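Local coordinates for protein putative glycoside hydrolase (Bacteroides thetaiotaomicron VPI-5482, PDB 3HBZ) that binds calcium ions and, as a putative glycoside hydrolase, may play a role in carbohydrate metabolism, at residues Asn7-Ile12 / Gly81-Lys86; Ala56-Pro61 / Tyr74-Ala79. All coordinates share one frame; numbering follows the deposited sequence.

Contact 1 of 2, residues Asn7-Ile12 / Gly81-Lys86; sequences NAEADI and GFWKKK. With NA (sodium ion), chain E; CA (calcium ion), chain C; CAC (cacodylate ion), chain F.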
loop_
_atom_site.group_PDB
_atom_site.type_symbol
_atom_site.label_atom_id
_atom_site.label_comp_id
_atom_site.label_asym_id
_atom_site.label_seq_id
_atom_site.Cartn_x
_atom_site.Cartn_y
_atom_site.Cartn_z
ATOM N N ASN A 7 16.105 18.919 -9.651
ATOM C CA ASN A 7 14.738 18.487 -9.237
ATOM C C ASN A 7 13.808 19.588 -8.595
ATOM O O ASN A 7 12.744 19.261 -8.043
ATOM C CB ASN A 7 14.791 17.165 -8.400
ATOM C CG ASN A 7 14.705 17.376 -6.860
ATOM O OD1 ASN A 7 13.883 16.736 -6.196
ATOM N ND2 ASN A 7 15.559 18.235 -6.298
ATOM N N ALA A 8 14.173 20.873 -8.719
ATOM C CA ALA A 8 13.371 21.979 -8.178
ATOM C C ALA A 8 13.114 21.778 -6.676
ATOM O O ALA A 8 13.929 22.190 -5.848
ATOM C CB ALA A 8 12.049 22.166 -8.961
ATOM N N GLU A 9 12.010 21.121 -6.342
ATOM C CA GLU A 9 11.568 20.956 -4.951
ATOM C C GLU A 9 12.553 20.086 -4.100
ATOM O O GLU A 9 13.072 19.079 -4.571
ATOM C CB GLU A 9 10.170 20.315 -4.931
ATOM C CG GLU A 9 9.133 21.054 -4.127
ATOM C CD GLU A 9 8.031 21.698 -4.964
ATOM O OE1 GLU A 9 8.346 22.263 -6.030
ATOM O OE2 GLU A 9 6.848 21.668 -4.530
ATOM N N ALA A 10 12.787 20.503 -2.854
ATOM C CA ALA A 10 13.587 19.779 -1.958
ATOM C C ALA A 10 12.773 18.868 -0.998
ATOM O O ALA A 10 11.652 19.159 -0.545
ATOM C CB ALA A 10 14.478 20.706 -1.224
ATOM N N ASP A 11 13.360 17.715 -0.757
ATOM C CA ASP A 11 12.682 16.618 -0.136
ATOM C C ASP A 11 13.211 16.341 1.253
ATOM O O ASP A 11 14.375 16.597 1.566
ATOM C CB ASP A 11 12.872 15.373 -0.983
ATOM C CG ASP A 11 12.333 15.550 -2.395
ATOM O OD1 ASP A 11 11.259 16.147 -2.596
ATOM O OD2 ASP A 11 13.002 15.129 -3.315
ATOM N N ILE A 12 12.345 15.748 2.057
ATOM C CA ILE A 12 12.766 14.959 3.195
ATOM C C ILE A 12 13.153 13.611 2.650
ATOM O O ILE A 12 12.331 12.956 2.045
ATOM C CB ILE A 12 11.628 14.775 4.197
ATOM C CG1 ILE A 12 11.276 16.139 4.845
ATOM C CG2 ILE A 12 12.031 13.786 5.276
ATOM C CD1 ILE A 12 10.051 16.087 5.805
ATOM N N GLY A 81 15.688 29.268 -1.939
ATOM C CA GLY A 81 14.651 30.060 -1.266
ATOM C C GLY A 81 13.312 30.211 -1.989
ATOM O O GLY A 81 12.380 30.805 -1.450
ATOM N N PHE A 82 13.205 29.700 -3.207
ATOM C CA PHE A 82 11.977 29.800 -4.014
ATOM C C PHE A 82 11.118 28.540 -3.866
ATOM O O PHE A 82 9.958 28.612 -3.510
ATOM C CB PHE A 82 12.413 30.022 -5.470
ATOM C CG PHE A 82 11.280 30.123 -6.466
ATOM C CD1 PHE A 82 10.514 31.280 -6.565
ATOM C CD2 PHE A 82 11.035 29.092 -7.353
ATOM C CE1 PHE A 82 9.494 31.373 -7.520
ATOM C CE2 PHE A 82 10.041 29.179 -8.283
ATOM C CZ PHE A 82 9.276 30.321 -8.389
ATOM N N TRP A 83 11.692 27.372 -4.140
ATOM C CA TRP A 83 10.919 26.136 -4.105
ATOM C C TRP A 83 10.705 25.693 -2.671
ATOM O O TRP A 83 11.647 25.638 -1.895
ATOM C CB TRP A 83 11.613 25.003 -4.897
ATOM C CG TRP A 83 11.773 25.313 -6.332
ATOM C CD1 TRP A 83 12.922 25.707 -6.944
ATOM C CD2 TRP A 83 10.755 25.317 -7.350
ATOM N NE1 TRP A 83 12.694 25.962 -8.283
ATOM C CE2 TRP A 83 11.370 25.737 -8.556
ATOM C CE3 TRP A 83 9.394 25.004 -7.361
ATOM C CZ2 TRP A 83 10.686 25.792 -9.763
ATOM C CZ3 TRP A 83 8.708 25.088 -8.545
ATOM C CH2 TRP A 83 9.347 25.482 -9.742
ATOM N N LYS A 84 9.461 25.370 -2.331
ATOM C CA LYS A 84 9.090 24.910 -0.976
ATOM C C LYS A 84 8.158 23.704 -1.097
ATOM O O LYS A 84 7.484 23.543 -2.092
ATOM C CB LYS A 84 8.370 26.010 -0.186
ATOM C CG LYS A 84 9.172 27.287 -0.020
ATOM C CD LYS A 84 8.379 28.341 0.778
ATOM C CE LYS A 84 9.355 29.318 1.531
ATOM N NZ LYS A 84 8.568 30.358 2.241
ATOM N N LYS A 85 8.137 22.835 -0.111
ATOM C CA LYS A 85 7.187 21.747 -0.130
ATOM C C LYS A 85 6.719 21.535 1.286
ATOM O O LYS A 85 7.536 21.470 2.186
ATOM C CB LYS A 85 7.842 20.441 -0.642
ATOM C CG LYS A 85 6.874 19.577 -1.410
ATOM C CD LYS A 85 7.182 18.059 -1.411
ATOM C CE LYS A 85 8.580 17.701 -1.808
ATOM N NZ LYS A 85 8.635 16.267 -2.287
ATOM N N LYS A 86 5.427 21.326 1.462
ATOM C CA LYS A 86 4.878 21.019 2.762
ATOM C C LYS A 86 4.706 19.526 2.895
ATOM O O LYS A 86 4.177 18.876 2.000
ATOM C CB LYS A 86 3.506 21.714 2.920
ATOM C CG LYS A 86 3.206 22.213 4.301
ATOM C CD LYS A 86 2.222 23.450 4.271
ATOM C CE LYS A 86 0.846 23.107 3.672
ATOM N NZ LYS A 86 -0.142 24.268 3.632
HETATM NA NA NA E . 11.505 16.551 -5.080
HETATM CA CA CA C . 5.829 23.984 -3.599
HETATM AS AS CAC F . 6.600 27.275 -4.468
HETATM O O1 CAC F . 7.044 25.602 -4.217
HETATM O O2 CAC F . 6.471 28.270 -3.045
HETATM C C1 CAC F . 7.834 27.952 -5.816
HETATM C C2 CAC F . 4.783 27.313 -5.229
HETATM O O HOH W 1 8.831 16.686 -4.965
HETATM O O HOH W 2 4.645 25.555 -2.092
HETATM O O HOH W 3 4.706 21.988 -3.145
HETATM O O HOH W 4 11.240 14.466 -5.070
#

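Contact 2 of 2, residues Ala56-Pro61 / Tyr74-Ala79; sequences ATIDPP and YTVTAA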
loop_
_atom_site.group_PDB
_atom_site.type_symbol
_atom_site.label_atom_id
_atom_site.label_comp_id
_atom_site.label_asym_id
_atom_site.label_seq_id
_atom_site.Cartn_x
_atom_site.Cartn_y
_atom_site.Cartn_z
ATOM N N ALA A 56 18.896 22.386 1.492
ATOM C CA ALA A 56 17.535 22.722 1.936
ATOM C C ALA A 56 17.493 23.031 3.427
ATOM O O ALA A 56 18.379 22.652 4.188
ATOM C CB ALA A 56 16.565 21.567 1.640
ATOM N N THR A 57 16.426 23.706 3.850
ATOM C CA THR A 57 16.130 23.857 5.247
ATOM C C THR A 57 14.709 23.428 5.532
ATOM O O THR A 57 13.848 23.404 4.631
ATOM C CB THR A 57 16.281 25.330 5.714
ATOM O OG1 THR A 57 15.411 26.157 4.935
ATOM C CG2 THR A 57 17.748 25.809 5.623
ATOM N N ILE A 58 14.443 23.122 6.800
ATOM C CA ILE A 58 13.120 22.673 7.196
ATOM C C ILE A 58 12.629 23.508 8.390
ATOM O O ILE A 58 13.394 23.861 9.280
ATOM C CB ILE A 58 13.100 21.169 7.495
ATOM C CG1 ILE A 58 11.662 20.659 7.705
ATOM C CG2 ILE A 58 13.949 20.860 8.726
ATOM C CD1 ILE A 58 11.522 19.123 7.774
ATOM N N ASP A 59 11.348 23.811 8.391
ATOM C CA ASP A 59 10.720 24.679 9.393
ATOM C C ASP A 59 9.475 23.946 9.844
ATOM O O ASP A 59 8.623 23.641 9.029
ATOM C CB ASP A 59 10.334 26.010 8.773
ATOM C CG ASP A 59 9.657 26.964 9.759
ATOM O OD1 ASP A 59 10.028 26.982 10.930
ATOM O OD2 ASP A 59 8.752 27.711 9.346
ATOM N N PRO A 60 9.375 23.631 11.148
ATOM C CA PRO A 60 10.378 23.892 12.151
ATOM C C PRO A 60 11.581 22.974 11.962
ATOM O O PRO A 60 11.510 22.050 11.164
ATOM C CB PRO A 60 9.647 23.599 13.475
ATOM C CG PRO A 60 8.642 22.634 13.117
ATOM C CD PRO A 60 8.207 22.943 11.709
ATOM N N PRO A 61 12.695 23.251 12.662
ATOM C CA PRO A 61 13.919 22.511 12.339
ATOM C C PRO A 61 13.870 21.031 12.751
ATOM O O PRO A 61 13.064 20.633 13.641
ATOM C CB PRO A 61 15.021 23.257 13.118
ATOM C CG PRO A 61 14.390 24.557 13.605
ATOM C CD PRO A 61 12.912 24.317 13.659
ATOM N N TYR A 74 5.444 20.286 8.328
ATOM C CA TYR A 74 6.735 20.907 8.169
ATOM C C TYR A 74 6.877 21.422 6.748
ATOM O O TYR A 74 6.396 20.797 5.807
ATOM C CB TYR A 74 7.867 19.883 8.358
ATOM C CG TYR A 74 7.977 19.209 9.729
ATOM C CD1 TYR A 74 7.068 18.251 10.134
ATOM C CD2 TYR A 74 9.035 19.495 10.590
ATOM C CE1 TYR A 74 7.199 17.593 11.367
ATOM C CE2 TYR A 74 9.170 18.856 11.821
ATOM C CZ TYR A 74 8.256 17.898 12.200
ATOM O OH TYR A 74 8.376 17.270 13.406
ATOM N N THR A 75 7.593 22.524 6.587
ATOM C CA THR A 75 7.911 23.052 5.261
ATOM C C THR A 75 9.419 22.987 4.991
ATOM O O THR A 75 10.210 23.486 5.768
ATOM C CB THR A 75 7.392 24.525 5.159
ATOM O OG1 THR A 75 5.985 24.487 5.272
ATOM C CG2 THR A 75 7.744 25.192 3.846
ATOM N N VAL A 76 9.769 22.395 3.862
ATOM C CA VAL A 76 11.127 22.313 3.374
ATOM C C VAL A 76 11.257 23.369 2.274
ATOM O O VAL A 76 10.427 23.458 1.364
ATOM C CB VAL A 76 11.419 20.937 2.817
ATOM C CG1 VAL A 76 12.828 20.848 2.285
ATOM C CG2 VAL A 76 11.167 19.841 3.896
ATOM N N THR A 77 12.284 24.203 2.410
ATOM C CA THR A 77 12.626 25.205 1.432
ATOM C C THR A 77 13.945 24.824 0.812
ATOM O O THR A 77 14.903 24.528 1.548
ATOM C CB THR A 77 12.774 26.576 2.098
ATOM O OG1 THR A 77 11.557 26.882 2.789
ATOM C CG2 THR A 77 13.103 27.665 1.039
ATOM N N ALA A 78 13.981 24.828 -0.524
ATOM C CA ALA A 78 15.224 24.593 -1.248
ATOM C C ALA A 78 16.214 25.689 -0.985
ATOM O O ALA A 78 15.862 26.776 -0.479
ATOM C CB ALA A 78 14.995 24.428 -2.776
ATOM N N ALA A 79 17.459 25.364 -1.329
ATOM C CA ALA A 79 18.609 26.241 -1.194
ATOM C C ALA A 79 18.331 27.551 -1.821
ATOM O O ALA A 79 18.726 28.559 -1.275
ATOM C CB ALA A 79 19.852 25.618 -1.861
HETATM O O HOH W 5 16.371 27.040 2.553
#

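Contact 1 of 2, residues Asn7-Ile12 / Gly81-Lys86
Glu9 OE2 and the carbonyl O of Lys84 lie 3.1 Å apart, two acceptors brought together by a calcium ion that both bind. The metal bridge lies at the start of the central strand of a five-stranded mixed beta-sheet, where the loop leading into strand 12-16 meets strand 84-92. Lys84 O is the closer protein ligand, 2.3 Å from calcium; two waters and a cacodylate oxygen, probably from the crystallisation liquor, complete the observed shell. A second metal sits within the loop: a sodium ion is held by Asn7 OD1 and by both carboxylate oxygens of Asp11. Lys85 meets that carboxylate from the strand, its NZ 2.6 Å from Asp11 OD1 in a salt bridge on the anti side, 27° out of the carboxylate plane. The bend at chi3 (-51°) brings Lys85 CE to 3.6 Å from Ala10 O, and NZ is also hydrogen-bonded to Asn30 O and to a sodium-bound water, with Tyr87 OH a further hydrogen-bond partner. A methionine in place of Lys85 would probably leave Asp11 OD1 without its salt bridge, with sodium as its remaining cationic partner here, and Asn30 O without this donor. Trp83 lies against the loop: Glu9 OE1 approaches CE3 obliquely, and Phe82 CD2 packs over one face of the indole. On the opposite face Ala8 CB makes a CH-pi contact, 3.7 Å from the centroid of the five-membered ring of Trp83.

Contact 2 of 2, residues Ala56-Pro61 / Tyr74-Ala79
Four backbone hydrogen bonds join Thr57 to Thr77 and Asp59 to Thr75, the two hydrogen-bonded pairs of an antiparallel strand pairing. Thr77 N reaches Thr57 O at 2.8 Å, and Thr57 N returns to Thr77 O nearly along the C=O axis. In the second pair Asp59 N lies 2.9 Å from Thr75 O, tilted 22° from the carbonyl plane, and Thr75 N bonds to Asp59 O. At the Ala56 end a water is held 2.7 Å from Thr57 OG1 and donates to Thr77 O, giving that carbonyl a second polar partner. Thr57 and Thr77 lie side by side and point the same way, OG1 of the former facing CB of the latter. Between them Ile58 and Val76 form the non-hydrogen-bonded pair, whose side chains project to the other face; with CG1 anti to the backbone N (chi1 -171°), Ile58 CG1 comes 3.9 Å from Val76 CG2. The extended chi2 (170°) carries Ile58 CD1 to 3.8 Å from Tyr74 CD2. Farther out, after a cis peptide bond, Pro60 crosses Tyr74 at about a right angle: its CD lies 3.7 Å from Tyr74 CD2, while Pro60 O sits at the ring edge. The Tyr74 ring stacks edge-to-face on Phe50 and makes a cation-pi contact with Arg66. The arrangement is that of an antiparallel edge strand, 57-59 being outermost on this side of the five-stranded mixed sheet within the chain.

How the contacts relate
Each contact uses one strand of the antiparallel hairpin 72-77/84-92, contact 1 the second and contact 2 the first; their centres lie about 8 Å apart, and contact 2 is nested within the chain loop that contact 1 closes. Probable hydrogen bonds from Lys85 N to Val76 O and from Ala78 N to Trp83 O link them. Contact 1 is partly buried and joins a loop without regular structure to the sheet through metal ions and charged side chains; contact 2 is a surface contact built on main-chain bonding. They differ in what is buried: Lys85 carries its charge inward in contact 1, whereas Val76 and Tyr74 supply buried apolar surface in contact 2. Ile12 touches Ile58 and Val76.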